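Local coordinates for protein porin (Acinetobacter baumannii AB307-0294, PDB 5DL7) that forms an outer-membrane beta-barrel that probably acts as a porin for small molecules, perhaps including vanillate and some antibiotics, at residues A23-N29 with V413-F419; A50-I54 with R140-Q144; L338-R342 with L372-P377. All coordinates share one frame; numbering follows the deposited sequence.

Contact 1: A23-N29 with V413-F419; sequences AELTLRN and VDYTFKF. With C8E ((hydroxyethyloxy)tri(ethyloxy)octane), chain K.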
loop_
_atom_site.group_PDB
_atom_site.type_symbol
_atom_site.label_atom_id
_atom_site.label_comp_id
_atom_site.label_asym_id
_atom_site.label_seq_id
_atom_site.Cartn_x
_atom_site.Cartn_y
_atom_site.Cartn_z
ATOM N N ALA A 23 16.340 16.300 0.573
ATOM C CA ALA A 23 15.030 16.959 0.552
ATOM C C ALA A 23 14.500 16.811 -0.842
ATOM O O ALA A 23 15.282 16.723 -1.835
ATOM C CB ALA A 23 15.157 18.406 1.026
ATOM N N GLU A 24 13.195 16.654 -0.932
ATOM C CA GLU A 24 12.504 16.514 -2.237
ATOM C C GLU A 24 11.174 17.226 -2.148
ATOM O O GLU A 24 10.525 17.139 -1.115
ATOM C CB GLU A 24 12.103 15.061 -2.504
ATOM C CG GLU A 24 13.329 14.230 -2.674
ATOM C CD GLU A 24 13.075 12.908 -3.379
ATOM O OE1 GLU A 24 11.962 12.370 -3.112
ATOM O OE2 GLU A 24 13.973 12.485 -4.204
ATOM N N LEU A 25 10.750 17.785 -3.255
ATOM C CA LEU A 25 9.398 18.431 -3.397
ATOM C C LEU A 25 8.652 17.801 -4.573
ATOM O O LEU A 25 9.115 17.826 -5.660
ATOM C CB LEU A 25 9.475 19.880 -3.537
ATOM C CG LEU A 25 8.139 20.654 -3.752
ATOM C CD1 LEU A 25 7.406 20.722 -2.452
ATOM C CD2 LEU A 25 8.396 22.078 -4.217
ATOM N N THR A 26 7.512 17.207 -4.279
ATOM C CA THR A 26 6.717 16.429 -5.284
ATOM C C THR A 26 5.411 17.131 -5.510
ATOM O O THR A 26 4.763 17.563 -4.539
ATOM C CB THR A 26 6.423 15.009 -4.746
ATOM O OG1 THR A 26 7.737 14.449 -4.629
ATOM C CG2 THR A 26 5.657 14.225 -5.817
ATOM N N LEU A 27 5.133 17.409 -6.723
ATOM C CA LEU A 27 3.822 17.868 -7.163
ATOM C C LEU A 27 3.005 16.682 -7.788
ATOM O O LEU A 27 3.529 16.019 -8.670
ATOM C CB LEU A 27 3.911 18.879 -8.251
ATOM C CG LEU A 27 4.550 20.201 -7.932
ATOM C CD1 LEU A 27 5.771 20.143 -7.094
ATOM C CD2 LEU A 27 4.894 20.788 -9.362
ATOM N N ARG A 28 1.758 16.493 -7.381
ATOM C CA ARG A 28 0.959 15.331 -7.859
ATOM C C ARG A 28 -0.399 15.773 -8.313
ATOM O O ARG A 28 -1.010 16.618 -7.659
ATOM C CB ARG A 28 0.708 14.389 -6.689
ATOM C CG ARG A 28 1.938 13.956 -5.956
ATOM C CD ARG A 28 2.219 12.471 -6.452
ATOM N NE ARG A 28 1.388 11.752 -5.663
ATOM C CZ ARG A 28 0.683 10.570 -5.663
ATOM N NH1 ARG A 28 0.012 10.513 -4.579
ATOM N NH2 ARG A 28 0.583 9.563 -6.460
ATOM N N ASN A 29 -0.845 15.328 -9.472
ATOM C CA ASN A 29 -2.184 15.532 -9.955
ATOM C C ASN A 29 -2.753 14.084 -10.113
ATOM O O ASN A 29 -2.040 13.251 -10.708
ATOM C CB ASN A 29 -2.102 16.162 -11.283
ATOM C CG ASN A 29 -3.463 16.565 -11.780
ATOM O OD1 ASN A 29 -4.207 15.775 -12.246
ATOM N ND2 ASN A 29 -3.823 17.784 -11.566
ATOM N N VAL A 413 -0.197 12.383 -12.749
ATOM C CA VAL A 413 0.963 13.103 -13.266
ATOM C C VAL A 413 1.731 13.628 -12.069
ATOM O O VAL A 413 1.138 14.286 -11.205
ATOM C CB VAL A 413 0.603 14.280 -14.232
ATOM C CG1 VAL A 413 1.837 14.964 -14.639
ATOM C CG2 VAL A 413 -0.271 13.751 -15.416
ATOM N N ASP A 414 2.988 13.297 -11.965
ATOM C CA ASP A 414 3.843 13.695 -10.848
ATOM C C ASP A 414 5.142 14.334 -11.281
ATOM O O ASP A 414 5.765 14.019 -12.353
ATOM C CB ASP A 414 4.152 12.479 -9.978
ATOM C CG ASP A 414 2.884 11.846 -9.277
ATOM O OD1 ASP A 414 1.740 12.213 -9.416
ATOM O OD2 ASP A 414 3.058 11.031 -8.378
ATOM N N TYR A 415 5.672 15.296 -10.499
ATOM C CA TYR A 415 6.964 15.817 -10.783
ATOM C C TYR A 415 7.721 15.955 -9.457
ATOM O O TYR A 415 7.156 16.602 -8.554
ATOM C CB TYR A 415 6.886 17.239 -11.460
ATOM C CG TYR A 415 8.242 17.819 -11.784
ATOM C CD1 TYR A 415 9.009 17.375 -12.873
ATOM C CD2 TYR A 415 8.838 18.764 -10.963
ATOM C CE1 TYR A 415 10.299 17.800 -13.075
ATOM C CE2 TYR A 415 10.115 19.273 -11.182
ATOM C CZ TYR A 415 10.850 18.786 -12.231
ATOM O OH TYR A 415 12.075 19.262 -12.404
ATOM N N THR A 416 8.962 15.484 -9.339
ATOM C CA THR A 416 9.727 15.614 -8.142
ATOM C C THR A 416 10.936 16.432 -8.392
ATOM O O THR A 416 11.696 16.119 -9.360
ATOM C CB THR A 416 10.100 14.235 -7.483
ATOM O OG1 THR A 416 8.978 13.635 -6.979
ATOM C CG2 THR A 416 10.943 14.416 -6.245
ATOM N N PHE A 417 11.159 17.494 -7.571
ATOM C CA PHE A 417 12.402 18.240 -7.506
ATOM C C PHE A 417 13.263 17.711 -6.310
ATOM O O PHE A 417 12.754 17.626 -5.202
ATOM C CB PHE A 417 12.184 19.714 -7.052
ATOM C CG PHE A 417 11.353 20.625 -7.984
ATOM C CD1 PHE A 417 9.896 20.666 -7.928
ATOM C CD2 PHE A 417 12.022 21.590 -8.810
ATOM C CE1 PHE A 417 9.158 21.574 -8.759
ATOM C CE2 PHE A 417 11.290 22.512 -9.609
ATOM C CZ PHE A 417 9.865 22.491 -9.595
ATOM N N LYS A 418 14.540 17.411 -6.476
ATOM C CA LYS A 418 15.481 17.014 -5.372
ATOM C C LYS A 418 16.366 18.126 -5.106
ATOM O O LYS A 418 16.791 18.818 -6.016
ATOM C CB LYS A 418 16.290 15.766 -5.749
ATOM C CG LYS A 418 15.350 14.633 -6.133
ATOM C CD LYS A 418 16.104 13.354 -6.397
ATOM C CE LYS A 418 15.197 12.462 -7.198
ATOM N NZ LYS A 418 15.783 11.100 -7.208
ATOM N N PHE A 419 16.684 18.405 -3.863
ATOM C CA PHE A 419 17.437 19.616 -3.565
ATOM C C PHE A 419 18.903 19.226 -3.358
ATOM O O PHE A 419 19.113 18.008 -3.250
ATOM C CB PHE A 419 16.912 20.260 -2.305
ATOM C CG PHE A 419 15.581 20.944 -2.447
ATOM C CD1 PHE A 419 14.414 20.228 -2.317
ATOM C CD2 PHE A 419 15.527 22.352 -2.455
ATOM C CE1 PHE A 419 13.192 20.846 -2.319
ATOM C CE2 PHE A 419 14.310 23.001 -2.467
ATOM C CZ PHE A 419 13.135 22.244 -2.401
HETATM O O12 C8E K . -13.520 15.427 -14.131
HETATM C C13 C8E K . -12.341 15.989 -14.657
HETATM C C14 C8E K . -11.260 14.926 -14.758
HETATM O O15 C8E K . -10.131 15.389 -15.508
HETATM C C16 C8E K . -9.170 14.366 -15.866
HETATM C C17 C8E K . -7.841 15.041 -15.655
HETATM O O18 C8E K . -6.701 14.275 -16.042
HETATM C C19 C8E K . -5.609 14.476 -15.127
HETATM C C20 C8E K . -4.491 13.445 -15.244
HETATM O O21 C8E K . -3.897 13.147 -13.918
HETATM O O HOH W 1 18.248 15.896 -1.611
#
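F419, the last residue of the chain, is joined twice to A23, which lies near the start of the first barrel strand. Its N-H reaches A23 O at 3.0 Å, arriving 38° above the carbonyl plane, and water 1 bridges A23 N to F419 O. The F419 ring turns its CD1/CE1 edge to the 23-29 backbone, and F419 CE1 lies 4.0 Å from L25 CB. Farther along, the register is regular: L25 with F417, L27 with Y415 and N29 with V413 are antiparallel hydrogen-bonded pairs, L25 N lying 2.8 Å from F417 O. The pairing of strand 22-36 with strand 406-418, joining segments 384 residues apart, closes the barrel, of the OprD porin family. On one face, L25, L27, Y415 and F417 form a largely apolar surface consistent with facing lipid: L27 CD1 touches the edge of the F417 ring at CE1 (4.0 Å), while Y415 CE2 sits over the centre of that ring. N29 ends this face, its OD1 accepting from detergent O21 (3.1 Å) and from W49 NE1. On the other, the T26 and T416 OG1 atoms are 2.8 Å apart, a hydroxyl-to-hydroxyl hydrogen bond; each OG1 stands opposite its own carbonyl carbon (chi1 -63° in T26). E24 and K418 run side by side in the same direction, E24 OE2 to K418 NZ being a long salt bridge of 3.8 Å. R28 pairs with D414 as well, although the position of OD2 is less sure; R28 NH1 is held by R140 O and L141 O, a polar tie to an inner loop.

Contact 2: A50-I54 with R140-Q144; sequences AQGLI and RLFPQ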
loop_
_atom_site.group_PDB
_atom_site.type_symbol
_atom_site.label_atom_id
_atom_site.label_comp_id
_atom_site.label_asym_id
_atom_site.label_seq_id
_atom_site.Cartn_x
_atom_site.Cartn_y
_atom_site.Cartn_z
ATOM N N ALA A 50 -7.807 15.649 -7.761
ATOM C CA ALA A 50 -7.084 16.441 -6.783
ATOM C C ALA A 50 -5.654 16.678 -7.131
ATOM O O ALA A 50 -5.037 16.000 -7.934
ATOM C CB ALA A 50 -7.086 15.745 -5.384
ATOM N N GLN A 51 -5.115 17.785 -6.553
ATOM C CA GLN A 51 -3.695 18.089 -6.717
ATOM C C GLN A 51 -3.014 18.274 -5.408
ATOM O O GLN A 51 -3.606 18.858 -4.469
ATOM C CB GLN A 51 -3.631 19.465 -7.508
ATOM C CG GLN A 51 -2.216 19.920 -7.720
ATOM C CD GLN A 51 -2.114 20.147 -9.156
ATOM O OE1 GLN A 51 -2.928 20.934 -9.756
ATOM N NE2 GLN A 51 -1.271 19.378 -9.754
ATOM N N GLY A 52 -1.770 17.870 -5.304
ATOM C CA GLY A 52 -1.079 17.910 -4.051
ATOM C C GLY A 52 0.394 18.272 -4.157
ATOM O O GLY A 52 1.007 18.139 -5.193
ATOM N N LEU A 53 0.866 18.927 -3.137
ATOM C CA LEU A 53 2.306 19.179 -2.871
ATOM C C LEU A 53 2.756 18.435 -1.674
ATOM O O LEU A 53 2.104 18.411 -0.628
ATOM C CB LEU A 53 2.575 20.713 -2.550
ATOM C CG LEU A 53 2.272 21.564 -3.669
ATOM C CD1 LEU A 53 2.271 23.018 -3.123
ATOM C CD2 LEU A 53 3.281 21.501 -4.871
ATOM N N ILE A 54 3.925 17.787 -1.791
ATOM C CA ILE A 54 4.506 17.150 -0.689
ATOM C C ILE A 54 6.022 17.474 -0.588
ATOM O O ILE A 54 6.782 17.266 -1.588
ATOM C CB ILE A 54 4.423 15.620 -0.861
ATOM C CG1 ILE A 54 2.969 15.180 -1.001
ATOM C CG2 ILE A 54 4.985 14.843 0.335
ATOM C CD1 ILE A 54 2.668 14.331 -2.173
ATOM N N ARG A 140 -3.236 6.835 -2.290
ATOM C CA ARG A 140 -4.053 8.028 -2.523
ATOM C C ARG A 140 -3.181 9.240 -2.665
ATOM O O ARG A 140 -2.037 9.128 -3.180
ATOM C CB ARG A 140 -5.319 8.077 -1.605
ATOM C CG ARG A 140 -6.287 6.953 -1.730
ATOM C CD ARG A 140 -7.039 6.899 -3.056
ATOM N NE ARG A 140 -7.937 5.757 -3.024
ATOM C CZ ARG A 140 -7.657 4.493 -3.231
ATOM N NH1 ARG A 140 -6.423 4.077 -3.534
ATOM N NH2 ARG A 140 -8.559 3.534 -3.025
ATOM N N LEU A 141 -3.596 10.436 -2.266
ATOM C CA LEU A 141 -2.865 11.574 -2.568
ATOM C C LEU A 141 -1.628 11.682 -1.708
ATOM O O LEU A 141 -0.616 12.155 -2.149
ATOM C CB LEU A 141 -3.746 12.819 -2.437
ATOM C CG LEU A 141 -3.145 14.110 -2.915
ATOM C CD1 LEU A 141 -3.003 14.057 -4.470
ATOM C CD2 LEU A 141 -3.997 15.369 -2.562
ATOM N N PHE A 142 -1.767 11.440 -0.419
ATOM C CA PHE A 142 -0.723 11.573 0.597
ATOM C C PHE A 142 -0.569 10.281 1.319
ATOM O O PHE A 142 -1.503 9.538 1.509
ATOM C CB PHE A 142 -1.189 12.663 1.632
ATOM C CG PHE A 142 -1.409 13.973 1.035
ATOM C CD1 PHE A 142 -0.445 14.596 0.223
ATOM C CD2 PHE A 142 -2.499 14.787 1.325
ATOM C CE1 PHE A 142 -0.602 15.847 -0.369
ATOM C CE2 PHE A 142 -2.617 16.016 0.721
ATOM C CZ PHE A 142 -1.655 16.580 -0.077
ATOM N N PRO A 143 0.605 10.043 1.919
ATOM C CA PRO A 143 0.846 8.809 2.675
ATOM C C PRO A 143 0.077 8.803 3.992
ATOM O O PRO A 143 -0.036 9.826 4.606
ATOM C CB PRO A 143 2.374 8.909 3.023
ATOM C CG PRO A 143 2.778 10.266 2.858
ATOM C CD PRO A 143 1.813 10.875 1.802
ATOM N N GLN A 144 -0.416 7.665 4.374
ATOM C CA GLN A 144 -0.784 7.345 5.770
ATOM C C GLN A 144 0.411 7.511 6.661
ATOM O O GLN A 144 1.540 7.117 6.299
ATOM C CB GLN A 144 -1.355 5.976 5.762
ATOM C CG GLN A 144 -1.944 5.525 7.013
ATOM C CD GLN A 144 -2.244 4.004 6.904
ATOM O OE1 GLN A 144 -1.421 3.253 6.328
ATOM N NE2 GLN A 144 -3.280 3.563 7.510
#
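L141 points at the inward-facing side of strand 46-58, and the F142 ring comes up to it by its end; A50 and I54 point toward them, with the bare backbone of G52 between, while Q51 and L53 turn the other way. The segment 140-144 belongs to an irregular loop between strands 134-135 and 145-147 that packs against the inner barrel wall, in the manner of the in-folded loops of porins. The two loop side chains lean on each other first: L141 CD2 stands 3.5 Å above one face of the F142 ring, offset toward its rim. With CG opposite the backbone N (chi1 -172°), L141 sends its branched end straight at the strand, L141 CD1 coming within 4.1 Å of G52 N and L141 CD2 within 4.2 Å of A50 CB. G52 has no side chain, which lets leucine and ring alike close on its backbone; F142 CZ approaches G52 CA to 4.2 Å at an oblique angle. I54 meets the ring differently, lying at its edge and near its plane. In F142, CG stands opposite the carbonyl carbon (chi1 -60°); its CB bond does not aim at the strand, yet the end of the ring comes close to it. The side chains meet through apolar atoms, packed also against backbone carbonyls, with no hydrogen bond between the segments. Around the ring, Y106 makes an edge-to-face contact and M75 and K108 add side-chain packing from the neighbouring strands, so F142 is buried. I54 CG1 lies 3.7 Å from F142 CD1, and I54 CD1 reaches on to L141 O at 3.9 Å.

Contact 3: L338-R342 with L372-P377; sequences LNGLR and LGYKIP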
loop_
_atom_site.group_PDB
_atom_site.type_symbol
_atom_site.label_atom_id
_atom_site.label_comp_id
_atom_site.label_asym_id
_atom_site.label_seq_id
_atom_site.Cartn_x
_atom_site.Cartn_y
_atom_site.Cartn_z
ATOM N N LEU A 338 12.021 5.246 -26.132
ATOM C CA LEU A 338 11.012 4.927 -25.234
ATOM C C LEU A 338 11.524 4.629 -23.828
ATOM O O LEU A 338 10.775 4.146 -22.967
ATOM C CB LEU A 338 10.088 3.797 -25.703
ATOM C CG LEU A 338 9.418 4.066 -27.101
ATOM C CD1 LEU A 338 8.620 2.839 -27.482
ATOM C CD2 LEU A 338 8.396 5.180 -26.927
ATOM N N ASN A 339 12.783 4.911 -23.597
ATOM C CA ASN A 339 13.261 4.716 -22.228
ATOM C C ASN A 339 12.483 5.622 -21.248
ATOM O O ASN A 339 12.234 6.830 -21.500
ATOM C CB ASN A 339 14.791 4.999 -22.248
ATOM C CG ASN A 339 15.422 4.752 -20.881
ATOM O OD1 ASN A 339 15.024 3.895 -20.179
ATOM N ND2 ASN A 339 16.307 5.701 -20.476
ATOM N N GLY A 340 12.104 4.970 -20.145
ATOM C CA GLY A 340 11.228 5.456 -19.067
ATOM C C GLY A 340 9.793 5.042 -19.215
ATOM O O GLY A 340 9.039 5.126 -18.283
ATOM N N LEU A 341 9.467 4.329 -20.369
ATOM C CA LEU A 341 8.115 3.678 -20.492
ATOM C C LEU A 341 8.143 2.291 -19.967
ATOM O O LEU A 341 9.110 1.563 -20.145
ATOM C CB LEU A 341 7.705 3.671 -22.005
ATOM C CG LEU A 341 6.255 3.259 -22.277
ATOM C CD1 LEU A 341 5.344 4.413 -21.810
ATOM C CD2 LEU A 341 6.112 3.144 -23.822
ATOM N N ARG A 342 7.064 1.933 -19.269
ATOM C CA ARG A 342 6.772 0.621 -18.701
ATOM C C ARG A 342 5.298 0.285 -18.922
ATOM O O ARG A 342 4.448 1.182 -18.823
ATOM C CB ARG A 342 7.032 0.501 -17.187
ATOM C CG ARG A 342 8.517 0.567 -16.891
ATOM C CD ARG A 342 8.803 0.438 -15.359
ATOM N NE ARG A 342 10.256 0.144 -15.311
ATOM C CZ ARG A 342 10.813 -0.327 -14.258
ATOM N NH1 ARG A 342 12.120 -0.633 -14.280
ATOM N NH2 ARG A 342 10.058 -0.391 -13.152
ATOM N N LEU A 372 0.128 1.632 -17.664
ATOM C CA LEU A 372 1.124 2.313 -18.539
ATOM C C LEU A 372 1.688 3.496 -17.861
ATOM O O LEU A 372 0.936 4.342 -17.430
ATOM C CB LEU A 372 0.479 2.718 -19.825
ATOM C CG LEU A 372 1.460 3.063 -20.948
ATOM C CD1 LEU A 372 2.338 1.946 -21.369
ATOM C CD2 LEU A 372 0.633 3.624 -22.069
ATOM N N GLY A 373 3.032 3.504 -17.632
ATOM C CA GLY A 373 3.705 4.610 -16.905
ATOM C C GLY A 373 4.889 5.103 -17.709
ATOM O O GLY A 373 5.561 4.283 -18.441
ATOM N N TYR A 374 5.121 6.427 -17.725
ATOM C CA TYR A 374 6.210 7.022 -18.392
ATOM C C TYR A 374 6.875 8.056 -17.519
ATOM O O TYR A 374 6.162 8.949 -16.986
ATOM C CB TYR A 374 5.787 7.721 -19.678
ATOM C CG TYR A 374 6.893 8.358 -20.447
ATOM C CD1 TYR A 374 7.982 7.606 -20.924
ATOM C CD2 TYR A 374 6.889 9.701 -20.710
ATOM C CE1 TYR A 374 9.037 8.195 -21.555
ATOM C CE2 TYR A 374 7.993 10.258 -21.367
ATOM C CZ TYR A 374 9.013 9.455 -21.779
ATOM O OH TYR A 374 9.987 10.120 -22.450
ATOM N N LYS A 375 8.164 7.856 -17.322
ATOM C CA LYS A 375 8.987 8.868 -16.597
ATOM C C LYS A 375 10.077 9.384 -17.465
ATOM O O LYS A 375 10.864 8.643 -17.949
ATOM C CB LYS A 375 9.614 8.242 -15.362
ATOM C CG LYS A 375 8.819 7.671 -14.214
ATOM C CD LYS A 375 9.847 7.709 -13.030
ATOM C CE LYS A 375 11.011 8.674 -13.349
ATOM N NZ LYS A 375 11.519 9.419 -12.191
ATOM N N ILE A 376 10.089 10.682 -17.685
ATOM C CA ILE A 376 11.011 11.297 -18.569
ATOM C C ILE A 376 12.504 11.071 -18.085
ATOM O O ILE A 376 12.787 11.303 -16.972
ATOM C CB ILE A 376 10.708 12.810 -18.714
ATOM C CG1 ILE A 376 9.458 12.926 -19.492
ATOM C CG2 ILE A 376 11.855 13.590 -19.378
ATOM C CD1 ILE A 376 8.792 14.248 -19.457
ATOM N N PRO A 377 13.391 10.482 -18.963
ATOM C CA PRO A 377 14.645 9.947 -18.434
ATOM C C PRO A 377 15.784 11.034 -18.479
ATOM O O PRO A 377 16.706 10.880 -17.687
ATOM C CB PRO A 377 14.975 8.791 -19.412
ATOM C CG PRO A 377 14.342 9.209 -20.682
ATOM C CD PRO A 377 13.031 9.805 -20.217
HETATM O O HOH W 2 12.062 8.476 -23.436
#
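The Y374 ring has the amide N of I376 above one face, 4.3 Å from its plane and displaced toward the rim, whereas the segment 338-342 comes to its edge. L341 N lies in the ring plane, 3.6 Å from Y374 CD1, and N339 O is near that plane, 3.5 Å from Y374 CE1. Water 2 also lies in the plane: it accepts from Y374 OH (2.8 Å) and donates to N339 O, the latter at a distance short enough for the exact water position to be doubtful. The first torsion, with CG opposite the backbone N (chi1 -179°), carries the ring out beside the turn, and the rotation about CB-CG (chi2 59°) leaves its CD1/CE1 edge against it. Here N339 and P377 pass alongside each other, heading opposite ways, N339 ND2 being 3.5 Å from P377 CB. L338 to L341 form a type II beta turn, closed by L341 N to L338 O, with G340 in the third position at the positive phi that suits glycine there. The turn leads into strand 341-353, which pairs with 363-375 as a hairpin of the barrel wall, and the contact lies at the open end of that hairpin. R342 and G373 make a hydrogen-bonded antiparallel pair, R342 N to G373 O at 2.9 Å, while K375 N reaches G340 O (3.0 Å) from 55° above its carbonyl plane, off the lone pairs. On the face with Y374, the L341 and L372 side chains cross at a slant, their CD1 atoms 3.9 Å apart. Bound detergent touches L341, so this face probably meets lipid. The chemistry is consistent with an apolar lipid-facing surface over two backbone-paired wall strands, with the turn carbonyls N339 O and G340 O each supplied with a donor, water 2 and K375 N.

How the contacts relate
All three contacts belong to the barrel wall or its lining. Contacts 1 and 3 are surface contacts between antiparallel neighbours: contact 1 joins the first and last strands, whereas contact 3 binds the open end of a hairpin, some 17 Å away between centres. Contact 2 is the most buried; it sets an inner loop against strand 46-58, itself the next strand after 22-36 of contact 1, and the two touch through R28 O to G52 N and T26 N to I54 O. Chemistry follows place: backbone pairing dominates contacts 1 and 3, with charges added on one face of contact 1 and a water bridge in contact 3, while contact 2 rests on apolar side chains packed on each other and on backbone.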